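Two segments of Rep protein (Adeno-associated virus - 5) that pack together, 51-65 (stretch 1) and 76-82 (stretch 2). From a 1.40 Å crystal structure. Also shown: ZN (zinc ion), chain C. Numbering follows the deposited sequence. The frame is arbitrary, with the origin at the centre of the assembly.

Stretch 1 (51-65) PQLTVADRIRRVFLY
Stretch 2 76-82: KFFVQFE

Residues 51-65 are helical throughout, and the helix extends beyond the stretch at both ends. Phi lies between -55° and -68° and psi between -36° and -53°, and the i to i+4 backbone hydrogen bonds run from Val55 N to Pro51 O through Tyr65 N to Arg61 O. Most measure 2.8 to 3.0 Å from N to O; Val55 N to Pro51 O at 3.3 Å and Arg58 N to Thr54 O at 3.4 Å are weak. In the second stretch, Lys76 (phi/psi -74/147) leads into a strand from Phe77 to Glu82. Its backbone is most extended at Phe77 (-155/162), then passes through -145/114, -120/127, -122/125 and -94/127 to -132/156 at Glu82.

The strand runs nearly antiparallel to the helix, with 155° between their N-to-C directions and a closest axial approach of 9.9 Å. The register follows from the CA pairs: Ala56 CA to Phe81 CA is 7.1 Å, Arg60 CA to Val79 CA 7.6 Å, and Leu64 CA to Phe77 CA 8.4 Å, so the backbones diverge toward the Leu64 end. Steps of four along the helix match steps of two along the strand. Accordingly, Ala56, Arg60 and Leu64 direct their CA-to-CB bonds toward the strand, while Phe77, Val79 and Phe81 direct theirs toward the helix.

Two aromatic rings dominate the 364 Å² interface. Phe81 (chi1 -176°, t; chi2 -138°) receives Ala56 CB over one face: this CB lies 3.6 Å from the Phe81 ring centroid, 7° off the ring normal, a CH-pi contact. The small alanine side chain goes with the shortest CA separation of the register. Leu53 (t, p) adds an apolar contact, CD1 to Phe81 CD1 at 3.9 Å, and its CA is 3.6 Å from Phe81 CE1. Gln52 (chi1 m, chi2 p, chi3 0°) approaches through CB, 3.8 Å from Phe81 CZ, but the end of its side chain leads away.

At the other end, Phe77 (chi1 66°, p; chi2 85°) repeats the motif. Leu64 (m, t) places CD1 3.6 Å from the Phe77 ring centroid and 5° off the normal, so the methyl sits almost centrally over the face.

Between the rings lies Arg60 (chi1 t, chi2 t, chi3 p, chi4 96°). Its CG is 4.1 Å from Val79 CG1, with Val79 in the t rotamer. Farther out, Arg60 NH1 reaches 3.8 Å from Phe77 CZ, which lies at the guanidinium edge, near its plane. The charge is paired within the helix: Arg60 NH2 and NE donate to Asp57 OD1 at 2.9 and 3.1 Å, while Arg61 NE donates to Asp57 OD2 at 2.9 Å, giving Asp57 (t, chi2 59°) salt bridges to both arginines. No hydrogen bond crosses the interface.

Outside the contact, Gln80 NE2 donates to Glu82 OE2 at 2.9 Å, and Glu82 OE1 binds the zinc ion ZN at 2.1 Å.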

# COMPACT_ATOMS: atom_id res chain seq x y z
N PRO A 51 -4.61 -2.72 14.46
CA PRO A 51 -5.94 -2.37 13.93
C PRO A 51 -5.83 -1.71 12.55
O PRO A 51 -6.57 -2.05 11.62
CB PRO A 51 -6.48 -1.40 14.97
CG PRO A 51 -5.85 -1.89 16.24
CD PRO A 51 -4.42 -2.15 15.80
N GLN A 52 -4.88 -0.79 12.41
CA GLN A 52 -4.66 -0.11 11.14
C GLN A 52 -4.13 -1.08 10.09
O GLN A 52 -4.52 -1.01 8.92
CB GLN A 52 -3.70 1.07 11.32
CG GLN A 52 -4.31 2.28 12.05
CD GLN A 52 -4.30 2.16 13.57
OE1 GLN A 52 -3.83 1.17 14.13
NE2 GLN A 52 -4.82 3.18 14.23
N LEU A 53 -3.24 -1.98 10.50
CA LEU A 53 -2.69 -2.97 9.58
C LEU A 53 -3.80 -3.88 9.05
O LEU A 53 -3.79 -4.27 7.88
CB LEU A 53 -1.61 -3.81 10.29
CG LEU A 53 -1.00 -4.97 9.51
CD1 LEU A 53 -0.41 -4.51 8.18
CD2 LEU A 53 0.06 -5.64 10.37
N THR A 54 -4.76 -4.20 9.90
CA THR A 54 -5.88 -5.05 9.51
C THR A 54 -6.66 -4.40 8.37
O THR A 54 -6.99 -5.06 7.38
CB THR A 54 -6.79 -5.35 10.73
OG1 THR A 54 -6.04 -6.10 11.70
CG2 THR A 54 -8.02 -6.14 10.32
N VAL A 55 -6.93 -3.10 8.50
CA VAL A 55 -7.65 -2.38 7.45
C VAL A 55 -6.77 -2.31 6.20
O VAL A 55 -7.24 -2.56 5.08
CB VAL A 55 -7.99 -0.93 7.87
CG1 VAL A 55 -8.76 -0.23 6.76
CG2 VAL A 55 -8.81 -0.92 9.13
N ALA A 56 -5.49 -2.00 6.41
CA ALA A 56 -4.53 -1.87 5.31
C ALA A 56 -4.42 -3.13 4.45
O ALA A 56 -4.43 -3.04 3.22
CB ALA A 56 -3.17 -1.49 5.86
N ASP A 57 -4.32 -4.29 5.08
CA ASP A 57 -4.20 -5.53 4.31
C ASP A 57 -5.44 -5.80 3.48
O ASP A 57 -5.34 -6.26 2.34
CB ASP A 57 -3.91 -6.74 5.20
CG ASP A 57 -3.59 -7.99 4.40
OD1 ASP A 57 -2.62 -7.97 3.61
OD2 ASP A 57 -4.32 -8.99 4.53
N ARG A 58 -6.62 -5.51 4.04
CA ARG A 58 -7.85 -5.73 3.30
C ARG A 58 -7.90 -4.78 2.11
O ARG A 58 -8.28 -5.18 1.00
CB ARG A 58 -9.08 -5.55 4.19
CG ARG A 58 -10.40 -5.95 3.53
CD ARG A 58 -10.39 -7.39 3.01
NE ARG A 58 -10.01 -8.35 4.05
CZ ARG A 58 -10.83 -8.82 4.98
NH1 ARG A 58 -12.10 -8.44 5.02
NH2 ARG A 58 -10.37 -9.64 5.92
N ILE A 59 -7.50 -3.53 2.32
CA ILE A 59 -7.48 -2.55 1.24
C ILE A 59 -6.53 -3.04 0.15
O ILE A 59 -6.88 -3.04 -1.04
CB ILE A 59 -6.99 -1.16 1.74
CG1 ILE A 59 -8.06 -0.51 2.62
CG2 ILE A 59 -6.66 -0.25 0.56
CD1 ILE A 59 -7.61 0.81 3.23
N ARG A 60 -5.34 -3.47 0.55
CA ARG A 60 -4.34 -3.96 -0.39
C ARG A 60 -4.88 -5.09 -1.26
O ARG A 60 -4.77 -5.04 -2.49
CB ARG A 60 -3.10 -4.44 0.36
CG ARG A 60 -2.08 -5.08 -0.56
CD ARG A 60 -1.02 -5.81 0.22
NE ARG A 60 -1.52 -7.00 0.91
CZ ARG A 60 -1.45 -8.24 0.43
NH1 ARG A 60 -0.93 -8.46 -0.78
NH2 ARG A 60 -1.81 -9.26 1.19
N ARG A 61 -5.45 -6.12 -0.63
CA ARG A 61 -5.98 -7.25 -1.39
C ARG A 61 -7.13 -6.85 -2.31
O ARG A 61 -7.14 -7.21 -3.49
CB ARG A 61 -6.41 -8.37 -0.45
CG ARG A 61 -5.25 -9.00 0.31
CD ARG A 61 -5.75 -10.07 1.27
NE ARG A 61 -4.69 -10.61 2.12
CZ ARG A 61 -3.91 -11.64 1.79
NH1 ARG A 61 -4.06 -12.24 0.62
NH2 ARG A 61 -3.01 -12.08 2.65
N VAL A 62 -8.09 -6.08 -1.80
CA VAL A 62 -9.22 -5.66 -2.63
C VAL A 62 -8.72 -4.82 -3.82
O VAL A 62 -9.18 -5.00 -4.95
CB VAL A 62 -10.27 -4.87 -1.80
CG1 VAL A 62 -11.31 -4.25 -2.73
CG2 VAL A 62 -10.94 -5.81 -0.80
N PHE A 63 -7.75 -3.95 -3.56
CA PHE A 63 -7.17 -3.10 -4.59
C PHE A 63 -6.53 -3.96 -5.67
O PHE A 63 -6.83 -3.80 -6.85
CB PHE A 63 -6.11 -2.18 -3.96
CG PHE A 63 -5.51 -1.18 -4.92
CD1 PHE A 63 -5.87 0.16 -4.86
CD2 PHE A 63 -4.58 -1.58 -5.88
CE1 PHE A 63 -5.31 1.09 -5.74
CE2 PHE A 63 -4.02 -0.66 -6.77
CZ PHE A 63 -4.39 0.68 -6.69
N LEU A 64 -5.67 -4.88 -5.26
CA LEU A 64 -4.97 -5.75 -6.20
C LEU A 64 -5.88 -6.64 -7.03
O LEU A 64 -5.67 -6.80 -8.23
CB LEU A 64 -3.91 -6.59 -5.49
CG LEU A 64 -2.74 -5.78 -4.91
CD1 LEU A 64 -1.87 -6.66 -4.03
CD2 LEU A 64 -1.94 -5.13 -6.03
N TYR A 65 -6.90 -7.21 -6.39
CA TYR A 65 -7.83 -8.09 -7.10
C TYR A 65 -8.60 -7.30 -8.16
O TYR A 65 -8.78 -7.77 -9.28
CB TYR A 65 -8.78 -8.78 -6.12
CG TYR A 65 -8.07 -9.67 -5.10
CD1 TYR A 65 -8.74 -10.16 -3.98
CD2 TYR A 65 -6.71 -9.96 -5.23
CE1 TYR A 65 -8.07 -10.91 -3.01
CE2 TYR A 65 -6.03 -10.70 -4.27
CZ TYR A 65 -6.72 -11.18 -3.16
OH TYR A 65 -6.03 -11.89 -2.20
N LYS A 76 2.39 -7.72 -10.98
CA LYS A 76 3.47 -7.64 -10.01
C LYS A 76 3.23 -6.38 -9.18
O LYS A 76 2.72 -5.37 -9.71
CB LYS A 76 4.83 -7.55 -10.71
CG LYS A 76 5.26 -8.84 -11.39
CD LYS A 76 5.45 -9.96 -10.39
CE LYS A 76 5.97 -11.23 -11.05
NZ LYS A 76 6.31 -12.28 -10.05
N PHE A 77 3.60 -6.43 -7.91
CA PHE A 77 3.39 -5.30 -7.02
C PHE A 77 4.37 -5.30 -5.86
O PHE A 77 5.01 -6.31 -5.55
CB PHE A 77 1.96 -5.34 -6.42
CG PHE A 77 1.71 -6.52 -5.50
CD1 PHE A 77 2.06 -6.47 -4.15
CD2 PHE A 77 1.15 -7.70 -6.00
CE1 PHE A 77 1.85 -7.57 -3.31
CE2 PHE A 77 0.93 -8.81 -5.16
CZ PHE A 77 1.29 -8.74 -3.82
N PHE A 78 4.49 -4.13 -5.24
CA PHE A 78 5.27 -3.94 -4.03
C PHE A 78 4.44 -2.89 -3.29
O PHE A 78 4.24 -1.79 -3.79
CB PHE A 78 6.69 -3.42 -4.27
CG PHE A 78 7.51 -3.36 -3.00
CD1 PHE A 78 8.27 -4.45 -2.59
CD2 PHE A 78 7.45 -2.23 -2.17
CE1 PHE A 78 8.96 -4.43 -1.37
CE2 PHE A 78 8.14 -2.20 -0.95
CZ PHE A 78 8.89 -3.31 -0.55
N VAL A 79 3.89 -3.29 -2.15
CA VAL A 79 3.04 -2.42 -1.36
C VAL A 79 3.65 -2.24 0.02
O VAL A 79 3.99 -3.23 0.69
CB VAL A 79 1.62 -3.04 -1.21
CG1 VAL A 79 0.73 -2.15 -0.35
CG2 VAL A 79 1.00 -3.25 -2.58
N GLN A 80 3.83 -1.00 0.43
CA GLN A 80 4.40 -0.72 1.74
C GLN A 80 3.45 0.12 2.59
O GLN A 80 2.97 1.17 2.15
CB GLN A 80 5.77 -0.04 1.61
CG GLN A 80 6.45 0.22 2.94
CD GLN A 80 7.94 0.40 2.79
OE1 GLN A 80 8.66 -0.55 2.54
NE2 GLN A 80 8.41 1.63 2.95
N PHE A 81 3.14 -0.39 3.78
CA PHE A 81 2.26 0.28 4.74
C PHE A 81 3.13 1.11 5.69
O PHE A 81 4.06 0.59 6.31
CB PHE A 81 1.45 -0.76 5.51
CG PHE A 81 0.43 -0.18 6.45
CD1 PHE A 81 0.27 -0.71 7.73
CD2 PHE A 81 -0.35 0.91 6.07
CE1 PHE A 81 -0.66 -0.15 8.62
CE2 PHE A 81 -1.28 1.47 6.95
CZ PHE A 81 -1.43 0.93 8.22
N GLU A 82 2.80 2.39 5.81
CA GLU A 82 3.57 3.30 6.66
C GLU A 82 2.70 4.15 7.58
O GLU A 82 1.52 4.39 7.32
CB GLU A 82 4.40 4.26 5.79
CG GLU A 82 5.46 3.59 4.93
CD GLU A 82 6.15 4.55 3.99
OE1 GLU A 82 5.90 5.77 4.07
OE2 GLU A 82 6.95 4.09 3.16
ZN ZN C . 4.89 7.12 2.86